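Local coordinates for protein DNA polymerase sliding clamp 2 (Sulfolobus tokodaii, PDB 3AIZ) that serves as a subunit of the ring-shaped sliding clamp that tethers DNA polymerase and other DNA-processing proteins to DNA during replication, at residues 83-89 with 101-107; 1-7 with 57-63; 12-17 with 75-80. All coordinates share one frame. Numbering follows the deposited sequence.

A clamp domain illustrates how a sheet and its helices are tied together by a hairpin and two contacts between segments distant in sequence. Interactions 1 and 2 share one sheet: strands 88-93 and 3-6 are neighbours in it, and Y6 N lies 2.6 Å from V89 O, a probable hydrogen bond, although the contact centres are about 17 Å apart. Interaction 3, its centre about 13 Å from that of interaction 1, is the helix pair lying on this sheet; L79 CD2 comes within 3.5 Å of V89 CG2. Between interactions 2 and 3 (centres about 18 Å apart) the touch is lighter, Y6 CD2 to F12 CD1 at 4.2 Å. Two sulfate ions, probably from the crystallisation liquor, are bound by interaction 1.

Interaction 1: residues 83-89 with 101-107. With SO4 (sulfate ion), chain F; SO4 (sulfate ion), chain E.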
loop_
_atom_site.group_PDB
_atom_site.type_symbol
_atom_site.label_atom_id
_atom_site.label_comp_id
_atom_site.label_asym_id
_atom_site.label_seq_id
_atom_site.Cartn_x
_atom_site.Cartn_y
_atom_site.Cartn_z
ATOM N N LYS A 83 18.679 12.484 -3.792
ATOM C CA LYS A 83 17.355 13.096 -3.850
ATOM C C LYS A 83 16.941 13.395 -5.286
ATOM O O LYS A 83 15.781 13.212 -5.659
ATOM C CB LYS A 83 17.320 14.380 -3.017
ATOM C CG LYS A 83 17.403 14.159 -1.515
ATOM C CD LYS A 83 16.160 13.454 -0.992
ATOM C CE LYS A 83 16.228 13.247 0.514
ATOM N NZ LYS A 83 17.377 12.384 0.911
ATOM N N SER A 84 17.895 13.853 -6.090
ATOM C CA SER A 84 17.619 14.224 -7.472
ATOM C C SER A 84 18.529 13.480 -8.446
ATOM O O SER A 84 19.492 12.831 -8.038
ATOM C CB SER A 84 17.780 15.734 -7.654
ATOM O OG SER A 84 17.531 16.120 -8.994
ATOM N N LYS A 85 18.213 13.573 -9.733
ATOM C CA LYS A 85 19.037 12.965 -10.771
ATOM C C LYS A 85 20.172 13.901 -11.171
ATOM O O LYS A 85 20.990 13.573 -12.031
ATOM C CB LYS A 85 18.191 12.611 -11.995
ATOM C CG LYS A 85 17.110 11.576 -11.724
ATOM C CD LYS A 85 16.319 11.259 -12.984
ATOM C CE LYS A 85 15.222 10.244 -12.706
ATOM N NZ LYS A 85 14.269 10.733 -11.671
ATOM N N SER A 86 20.216 15.071 -10.541
ATOM C CA SER A 86 21.258 16.052 -10.812
ATOM C C SER A 86 22.257 16.122 -9.663
ATOM O O SER A 86 23.103 17.014 -9.618
ATOM C CB SER A 86 20.642 17.431 -11.054
ATOM O OG SER A 86 19.765 17.407 -12.166
ATOM N N ALA A 87 22.153 15.176 -8.735
ATOM C CA ALA A 87 23.039 15.141 -7.577
ATOM C C ALA A 87 24.452 14.737 -7.977
ATOM O O ALA A 87 24.642 13.808 -8.761
ATOM C CB ALA A 87 22.494 14.190 -6.525
ATOM N N THR A 88 25.442 15.440 -7.436
ATOM C CA THR A 88 26.837 15.140 -7.729
ATOM C C THR A 88 27.449 14.280 -6.629
ATOM O O THR A 88 26.826 14.043 -5.597
ATOM C CB THR A 88 27.671 16.425 -7.900
ATOM O OG1 THR A 88 27.721 17.138 -6.659
ATOM C CG2 THR A 88 27.059 17.318 -8.970
ATOM N N VAL A 89 28.670 13.808 -6.860
ATOM C CA VAL A 89 29.367 12.975 -5.889
ATOM C C VAL A 89 30.824 13.397 -5.750
ATOM O O VAL A 89 31.492 13.684 -6.741
ATOM C CB VAL A 89 29.321 11.488 -6.283
ATOM C CG1 VAL A 89 30.193 10.662 -5.354
ATOM C CG2 VAL A 89 27.900 10.983 -6.254
ATOM N N THR A 101 30.568 11.807 -0.523
ATOM C CA THR A 101 29.514 12.790 -0.300
ATOM C C THR A 101 28.638 12.971 -1.534
ATOM O O THR A 101 29.141 13.139 -2.644
ATOM C CB THR A 101 30.093 14.162 0.098
ATOM O OG1 THR A 101 30.892 14.025 1.280
ATOM C CG2 THR A 101 28.973 15.159 0.356
ATOM N N VAL A 102 27.327 12.935 -1.331
ATOM C CA VAL A 102 26.375 13.195 -2.402
ATOM C C VAL A 102 25.704 14.543 -2.174
ATOM O O VAL A 102 25.107 14.779 -1.123
ATOM C CB VAL A 102 25.304 12.098 -2.492
ATOM C CG1 VAL A 102 24.232 12.486 -3.496
ATOM C CG2 VAL A 102 25.937 10.768 -2.868
ATOM N N ARG A 103 25.804 15.425 -3.162
ATOM C CA ARG A 103 25.291 16.783 -3.035
ATOM C C ARG A 103 24.187 17.057 -4.050
ATOM O O ARG A 103 24.364 16.843 -5.249
ATOM C CB ARG A 103 26.427 17.787 -3.223
ATOM C CG ARG A 103 27.692 17.411 -2.475
ATOM C CD ARG A 103 28.868 18.270 -2.889
ATOM N NE ARG A 103 30.111 17.784 -2.301
ATOM C CZ ARG A 103 30.547 18.124 -1.094
ATOM N NH1 ARG A 103 29.838 18.956 -0.343
ATOM N NH2 ARG A 103 31.691 17.633 -0.637
ATOM N N ASP A 104 23.047 17.535 -3.564
ATOM C CA ASP A 104 21.926 17.854 -4.437
ATOM C C ASP A 104 21.451 19.286 -4.229
ATOM O O ASP A 104 20.597 19.549 -3.385
ATOM C CB ASP A 104 20.769 16.883 -4.206
ATOM C CG ASP A 104 19.608 17.138 -5.142
ATOM O OD1 ASP A 104 19.838 17.691 -6.238
ATOM O OD2 ASP A 104 18.466 16.784 -4.782
ATOM N N GLU A 105 22.005 20.206 -5.010
ATOM C CA GLU A 105 21.670 21.618 -4.885
ATOM C C GLU A 105 20.177 21.862 -5.089
ATOM O O GLU A 105 19.600 22.767 -4.486
ATOM C CB GLU A 105 22.490 22.449 -5.876
ATOM C CG GLU A 105 22.329 23.955 -5.723
ATOM C CD GLU A 105 21.074 24.485 -6.391
ATOM O OE1 GLU A 105 20.555 23.810 -7.306
ATOM O OE2 GLU A 105 20.612 25.579 -6.003
ATOM N N LYS A 106 19.555 21.047 -5.934
ATOM C CA LYS A 106 18.145 21.226 -6.265
ATOM C C LYS A 106 17.251 21.199 -5.027
ATOM O O LYS A 106 16.350 22.025 -4.887
ATOM C CB LYS A 106 17.682 20.171 -7.273
ATOM C CG LYS A 106 16.250 20.368 -7.748
ATOM C CD LYS A 106 15.817 19.275 -8.709
ATOM C CE LYS A 106 14.373 19.473 -9.147
ATOM N NZ LYS A 106 13.908 18.396 -10.065
ATOM N N THR A 107 17.507 20.249 -4.133
ATOM C CA THR A 107 16.700 20.099 -2.925
ATOM C C THR A 107 17.399 20.679 -1.700
ATOM O O THR A 107 16.890 20.590 -0.584
ATOM C CB THR A 107 16.359 18.621 -2.649
ATOM O OG1 THR A 107 17.567 17.876 -2.457
ATOM C CG2 THR A 107 15.577 18.028 -3.810
HETATM S S SO4 F . 14.478 14.575 -10.303
HETATM O O1 SO4 F . 13.806 14.145 -11.527
HETATM O O2 SO4 F . 15.187 15.827 -10.554
HETATM O O3 SO4 F . 13.489 14.773 -9.246
HETATM O O4 SO4 F . 15.431 13.550 -9.887
HETATM S S SO4 E . 32.064 18.928 2.983
HETATM O O1 SO4 E . 32.172 18.696 4.422
HETATM O O2 SO4 E . 32.256 17.667 2.272
HETATM O O3 SO4 E . 30.741 19.470 2.680
HETATM O O4 SO4 E . 33.090 19.878 2.558
#
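T88 and R103 satisfy each other as an antiparallel hydrogen-bonded pair: T88 N donates to R103 O (2.8 Å) and R103 N to T88 O (3.0 Å). Backbone groups nearby find partners outside, V89 with Y6 and V102 with S111. V89 and V102 themselves form a non-hydrogen-bonded pair, their CG2 atoms 3.9 Å apart, on the face that meets A9, I78 and L79. At the end of its strand, D104 OD2 accepts from T107 OG1 at 2.7 Å and packs against S84 CB (3.1 Å), while OD1 takes a weak bond from K106 N. S84 OG closes an ST turn by accepting from S86 N (3.3 Å) and donates to O2 of one sulfate (2.8 Å). That O2 also receives K106 NZ (2.9 Å), and O4 receives K85 N (2.8 Å), so this anion, probably from the crystallisation liquor like the second, bridges the segments. R103 grips the second with NH1 and NH2; NH2 also bonds T90 OG1. This is the open end of a beta hairpin, strands 88-93 and 97-104, in the PCNA N-terminal domain.

Interaction 2: residues 1-7 with 57-63; sequences MIKATYS and LEDYTID
This antiparallel backbone pairing, interrupted by a beta bulge, joins the N-terminal strand 3-6 to residues 57-63 in the clamp's N-terminal domain. Strand 88-93 also flanks strand 3-6. K3 pairs with T61 (CA-CA 5.0 Å): K3 N to T61 O is 2.8 Å and T61 N to K3 O 2.7 Å. Past the bulge, T5 pairs with E58 (CA-CA 5.1 Å), E58 N donating to T5 O at 3.0 Å and T5 N weakly to E58 O at 3.1 Å. The extra residue is absorbed at D59, where phi/psi of 46/46 turns a corner. K3, T5, E58 and T61 share one face. The inner side is apolar: Y60 (chi1 t, chi2 24°) brings CD1 to 3.4 Å from A4 CB, I2 CG1 meets I62 CG1 at 4.2 Å, and L57 CD2 lies at the edge of the Y6 ring (chi1 t, chi2 81°). Y60 OH hydrogen-bonds T31 O; Y6 OH hydrogen-bonds S236 OG and G238 N. Main-chain bonds thus set the register, while apolar packing seals the inner face.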
loop_
_atom_site.group_PDB
_atom_site.type_symbol
_atom_site.label_atom_id
_atom_site.label_comp_id
_atom_site.label_asym_id
_atom_site.label_seq_id
_atom_site.Cartn_x
_atom_site.Cartn_y
_atom_site.Cartn_z
ATOM N N MET A 1 45.832 14.928 0.100
ATOM C CA MET A 1 45.334 13.591 -0.202
ATOM C C MET A 1 44.494 13.587 -1.474
ATOM O O MET A 1 44.354 14.613 -2.140
ATOM C CB MET A 1 44.522 13.041 0.973
ATOM C CG MET A 1 45.341 12.785 2.232
ATOM S SD MET A 1 44.389 11.976 3.536
ATOM C CE MET A 1 45.631 11.819 4.819
ATOM N N ILE A 2 43.934 12.427 -1.804
ATOM C CA ILE A 2 43.149 12.263 -3.022
ATOM C C ILE A 2 41.734 12.816 -2.870
ATOM O O ILE A 2 41.058 12.560 -1.874
ATOM C CB ILE A 2 43.074 10.783 -3.442
ATOM C CG1 ILE A 2 44.481 10.212 -3.619
ATOM C CG2 ILE A 2 42.265 10.630 -4.719
ATOM C CD1 ILE A 2 44.503 8.752 -4.003
ATOM N N LYS A 3 41.293 13.572 -3.869
ATOM C CA LYS A 3 39.974 14.193 -3.848
ATOM C C LYS A 3 39.452 14.371 -5.272
ATOM O O LYS A 3 40.114 14.976 -6.113
ATOM C CB LYS A 3 40.041 15.542 -3.127
ATOM C CG LYS A 3 38.719 16.285 -3.042
ATOM C CD LYS A 3 38.895 17.630 -2.350
ATOM C CE LYS A 3 37.656 18.504 -2.495
ATOM N NZ LYS A 3 36.459 17.902 -1.847
ATOM N N ALA A 4 38.263 13.838 -5.542
ATOM C CA ALA A 4 37.689 13.896 -6.883
ATOM C C ALA A 4 36.183 14.128 -6.848
ATOM O O ALA A 4 35.507 13.725 -5.906
ATOM C CB ALA A 4 38.011 12.623 -7.651
ATOM N N THR A 5 35.663 14.778 -7.884
ATOM C CA THR A 5 34.236 15.077 -7.961
ATOM C C THR A 5 33.618 14.584 -9.267
ATOM O O THR A 5 34.101 14.902 -10.354
ATOM C CB THR A 5 33.970 16.586 -7.819
ATOM O OG1 THR A 5 34.320 17.014 -6.496
ATOM C CG2 THR A 5 32.504 16.892 -8.071
ATOM N N TYR A 6 32.548 13.808 -9.151
ATOM C CA TYR A 6 31.837 13.293 -10.313
ATOM C C TYR A 6 30.462 13.951 -10.408
ATOM O O TYR A 6 29.805 14.176 -9.392
ATOM C CB TYR A 6 31.709 11.773 -10.223
ATOM C CG TYR A 6 31.197 11.134 -11.489
ATOM C CD1 TYR A 6 32.047 10.887 -12.556
ATOM C CD2 TYR A 6 29.863 10.775 -11.616
ATOM C CE1 TYR A 6 31.583 10.302 -13.717
ATOM C CE2 TYR A 6 29.390 10.190 -12.772
ATOM C CZ TYR A 6 30.254 9.956 -13.819
ATOM O OH TYR A 6 29.785 9.374 -14.970
ATOM N N SER A 7 30.029 14.255 -11.627
ATOM C CA SER A 7 28.849 15.096 -11.834
ATOM C C SER A 7 27.507 14.368 -11.761
ATOM O O SER A 7 26.458 14.994 -11.896
ATOM C CB SER A 7 28.951 15.841 -13.167
ATOM O OG SER A 7 28.842 14.945 -14.260
ATOM N N LEU A 57 36.253 14.046 -14.352
ATOM C CA LEU A 57 36.479 14.294 -12.935
ATOM C C LEU A 57 36.846 15.756 -12.726
ATOM O O LEU A 57 37.860 16.225 -13.241
ATOM C CB LEU A 57 37.602 13.403 -12.407
ATOM C CG LEU A 57 37.388 11.890 -12.473
ATOM C CD1 LEU A 57 38.673 11.158 -12.120
ATOM C CD2 LEU A 57 36.250 11.464 -11.555
ATOM N N GLU A 58 36.019 16.477 -11.976
ATOM C CA GLU A 58 36.299 17.877 -11.674
ATOM C C GLU A 58 36.964 18.022 -10.311
ATOM O O GLU A 58 36.857 17.135 -9.464
ATOM C CB GLU A 58 35.017 18.713 -11.726
ATOM C CG GLU A 58 34.433 18.885 -13.120
ATOM C CD GLU A 58 33.719 17.643 -13.617
ATOM O OE1 GLU A 58 33.044 16.977 -12.804
ATOM O OE2 GLU A 58 33.827 17.338 -14.824
ATOM N N ASP A 59 37.651 19.144 -10.110
ATOM C CA ASP A 59 38.315 19.439 -8.843
ATOM C C ASP A 59 39.094 18.221 -8.358
ATOM O O ASP A 59 39.026 17.851 -7.186
ATOM C CB ASP A 59 37.287 19.867 -7.793
ATOM C CG ASP A 59 37.904 20.660 -6.658
ATOM O OD1 ASP A 59 39.132 20.890 -6.688
ATOM O OD2 ASP A 59 37.158 21.056 -5.736
ATOM N N TYR A 60 39.833 17.606 -9.274
ATOM C CA TYR A 60 40.522 16.351 -9.000
ATOM C C TYR A 60 41.943 16.577 -8.496
ATOM O O TYR A 60 42.850 16.871 -9.274
ATOM C CB TYR A 60 40.536 15.484 -10.262
ATOM C CG TYR A 60 41.091 14.093 -10.064
ATOM C CD1 TYR A 60 41.088 13.493 -8.813
ATOM C CD2 TYR A 60 41.601 13.372 -11.134
ATOM C CE1 TYR A 60 41.589 12.220 -8.633
ATOM C CE2 TYR A 60 42.103 12.098 -10.962
ATOM C CZ TYR A 60 42.095 11.528 -9.710
ATOM O OH TYR A 60 42.594 10.259 -9.534
ATOM N N THR A 61 42.129 16.441 -7.187
ATOM C CA THR A 61 43.447 16.572 -6.580
ATOM C C THR A 61 44.020 15.200 -6.255
ATOM O O THR A 61 43.347 14.362 -5.656
ATOM C CB THR A 61 43.401 17.415 -5.291
ATOM O OG1 THR A 61 43.134 18.784 -5.621
ATOM C CG2 THR A 61 44.727 17.334 -4.552
ATOM N N ILE A 62 45.265 14.974 -6.654
ATOM C CA ILE A 62 45.926 13.704 -6.392
ATOM C C ILE A 62 47.440 13.873 -6.358
ATOM O O ILE A 62 48.050 14.299 -7.337
ATOM C CB ILE A 62 45.542 12.640 -7.439
ATOM C CG1 ILE A 62 46.348 11.359 -7.221
ATOM C CG2 ILE A 62 45.750 13.176 -8.848
ATOM C CD1 ILE A 62 46.029 10.265 -8.213
ATOM N N ASP A 63 48.040 13.543 -5.219
ATOM C CA ASP A 63 49.486 13.654 -5.061
ATOM C C ASP A 63 50.211 12.525 -5.788
ATOM O O ASP A 63 51.117 12.768 -6.585
ATOM C CB ASP A 63 49.877 13.687 -3.578
ATOM C CG ASP A 63 49.391 12.469 -2.811
ATOM O OD1 ASP A 63 48.447 11.796 -3.278
ATOM O OD2 ASP A 63 49.954 12.188 -1.732
#

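Interaction 3: residues 12-17 with 75-80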
loop_
_atom_site.group_PDB
_atom_site.type_symbol
_atom_site.label_atom_id
_atom_site.label_comp_id
_atom_site.label_asym_id
_atom_site.label_seq_id
_atom_site.Cartn_x
_atom_site.Cartn_y
_atom_site.Cartn_z
ATOM N N PHE A 12 26.862 7.024 -11.440
ATOM C CA PHE A 12 27.833 6.317 -10.614
ATOM C C PHE A 12 27.211 5.044 -10.038
ATOM O O PHE A 12 27.835 3.983 -10.029
ATOM C CB PHE A 12 28.310 7.223 -9.477
ATOM C CG PHE A 12 29.645 6.835 -8.902
ATOM C CD1 PHE A 12 30.655 7.774 -8.774
ATOM C CD2 PHE A 12 29.891 5.536 -8.490
ATOM C CE1 PHE A 12 31.884 7.425 -8.244
ATOM C CE2 PHE A 12 31.117 5.181 -7.962
ATOM C CZ PHE A 12 32.116 6.127 -7.838
ATOM N N TYR A 13 25.974 5.159 -9.562
ATOM C CA TYR A 13 25.266 4.028 -8.970
ATOM C C TYR A 13 24.936 2.953 -10.003
ATOM O O TYR A 13 25.021 1.758 -9.712
ATOM C CB TYR A 13 23.987 4.499 -8.273
ATOM C CG TYR A 13 23.143 3.376 -7.709
ATOM C CD1 TYR A 13 22.062 2.870 -8.420
ATOM C CD2 TYR A 13 23.427 2.822 -6.467
ATOM C CE1 TYR A 13 21.288 1.845 -7.909
ATOM C CE2 TYR A 13 22.659 1.797 -5.948
ATOM C CZ TYR A 13 21.591 1.312 -6.673
ATOM O OH TYR A 13 20.822 0.291 -6.161
ATOM N N SER A 14 24.553 3.377 -11.204
ATOM C CA SER A 14 24.241 2.437 -12.277
ATOM C C SER A 14 25.460 1.593 -12.623
ATOM O O SER A 14 25.354 0.384 -12.833
ATOM C CB SER A 14 23.735 3.172 -13.519
ATOM O OG SER A 14 22.403 3.620 -13.341
ATOM N N LEU A 15 26.619 2.240 -12.678
ATOM C CA LEU A 15 27.866 1.548 -12.968
ATOM C C LEU A 15 28.145 0.460 -11.933
ATOM O O LEU A 15 28.370 -0.698 -12.283
ATOM C CB LEU A 15 29.025 2.544 -13.020
ATOM C CG LEU A 15 28.854 3.660 -14.053
ATOM C CD1 LEU A 15 29.938 4.717 -13.912
ATOM C CD2 LEU A 15 28.832 3.086 -15.463
ATOM N N LEU A 16 28.119 0.837 -10.659
ATOM C CA LEU A 16 28.409 -0.101 -9.580
ATOM C C LEU A 16 27.429 -1.274 -9.549
ATOM O O LEU A 16 27.801 -2.393 -9.195
ATOM C CB LEU A 16 28.411 0.618 -8.228
ATOM C CG LEU A 16 29.486 1.688 -8.032
ATOM C CD1 LEU A 16 29.328 2.359 -6.680
ATOM C CD2 LEU A 16 30.876 1.088 -8.173
ATOM N N SER A 17 26.180 -1.014 -9.919
ATOM C CA SER A 17 25.156 -2.053 -9.914
ATOM C C SER A 17 25.337 -3.000 -11.095
ATOM O O SER A 17 24.661 -4.024 -11.192
ATOM C CB SER A 17 23.758 -1.434 -9.952
ATOM O OG SER A 17 23.496 -0.851 -11.217
ATOM N N LEU A 75 28.935 1.880 -0.464
ATOM C CA LEU A 75 29.032 2.914 -1.487
ATOM C C LEU A 75 27.757 2.992 -2.319
ATOM O O LEU A 75 27.465 4.019 -2.930
ATOM C CB LEU A 75 30.245 2.661 -2.386
ATOM C CG LEU A 75 30.526 3.689 -3.483
ATOM C CD1 LEU A 75 30.543 5.098 -2.913
ATOM C CD2 LEU A 75 31.839 3.372 -4.182
ATOM N N LYS A 76 26.999 1.902 -2.342
ATOM C CA LYS A 76 25.728 1.882 -3.054
ATOM C C LYS A 76 24.631 2.545 -2.226
ATOM O O LYS A 76 23.793 3.272 -2.758
ATOM C CB LYS A 76 25.329 0.452 -3.426
ATOM C CG LYS A 76 26.187 -0.171 -4.519
ATOM C CD LYS A 76 25.661 -1.542 -4.927
ATOM C CE LYS A 76 26.493 -2.147 -6.051
ATOM N NZ LYS A 76 26.000 -3.493 -6.464
ATOM N N LYS A 77 24.647 2.295 -0.920
ATOM C CA LYS A 77 23.663 2.880 -0.018
ATOM C C LYS A 77 23.647 4.404 -0.116
ATOM O O LYS A 77 22.584 5.017 -0.217
ATOM C CB LYS A 77 23.934 2.451 1.427
ATOM C CG LYS A 77 23.804 0.956 1.668
ATOM C CD LYS A 77 24.065 0.602 3.127
ATOM C CE LYS A 77 23.945 -0.898 3.364
ATOM N NZ LYS A 77 24.171 -1.262 4.790
ATOM N N ILE A 78 24.832 5.005 -0.089
ATOM C CA ILE A 78 24.962 6.458 -0.128
ATOM C C ILE A 78 24.518 7.051 -1.465
ATOM O O ILE A 78 23.918 8.125 -1.506
ATOM C CB ILE A 78 26.408 6.904 0.182
ATOM C CG1 ILE A 78 26.538 8.425 0.074
ATOM C CG2 ILE A 78 27.390 6.215 -0.748
ATOM C CD1 ILE A 78 25.672 9.184 1.054
ATOM N N LEU A 79 24.807 6.347 -2.554
ATOM C CA LEU A 79 24.446 6.822 -3.885
ATOM C C LEU A 79 22.941 6.739 -4.135
ATOM O O LEU A 79 22.399 7.477 -4.958
ATOM C CB LEU A 79 25.210 6.048 -4.961
ATOM C CG LEU A 79 26.725 6.255 -4.968
ATOM C CD1 LEU A 79 27.378 5.415 -6.052
ATOM C CD2 LEU A 79 27.063 7.725 -5.149
ATOM N N GLY A 80 22.273 5.839 -3.420
ATOM C CA GLY A 80 20.832 5.699 -3.526
ATOM C C GLY A 80 20.103 6.835 -2.834
ATOM O O GLY A 80 18.938 7.107 -3.122
#
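L79 lays its side chain against F12, Y13 and L16, so a single leucine of helix 72-80 meets three residues of helix 9-16. The pair belongs to the PCNA clamp fold, in which helices pack against a curved sheet; in the toroid of this family the helices line the central channel through which DNA passes. The short helical segments run obliquely antiparallel, with 146° between their directions and a closest axis approach of 9.7 Å. The nearest backbones are those of Y13 and L79, with CA atoms 5.9 Å apart.

The principle illustrated is an apolar seam shared by two helices and the sheet beneath them. F12 CD2 sits 3.5 Å from L79 CD1, and F12 CE2 lies 4.3 Å from L75 CD2; the F12 ring also meets that of F50, their planes inclined at about 45°. L16 CD1 contacts both L75 CG and L79 CD1 at 3.7 Å. From beneath, V89 and V102 reach L79, and V100 and I115 reach L75, which continues the seam into the sheet.

Toward the more open side the character changes. The Y13 ring comes against the backbone of K76, with CE2 3.7 Å from K76 O and 3.9 Å from K76 CB, while Y13 CB rests on L79 CB at 3.9 Å. The lysine is extended, t at chi2, chi3 and chi4, so its aliphatic length crosses toward the C-terminal end of helix 9-16. K76 CE thereby arrives 3.4 Å from L16 O, and K76 NZ lies 3.8 Å from S17 CA.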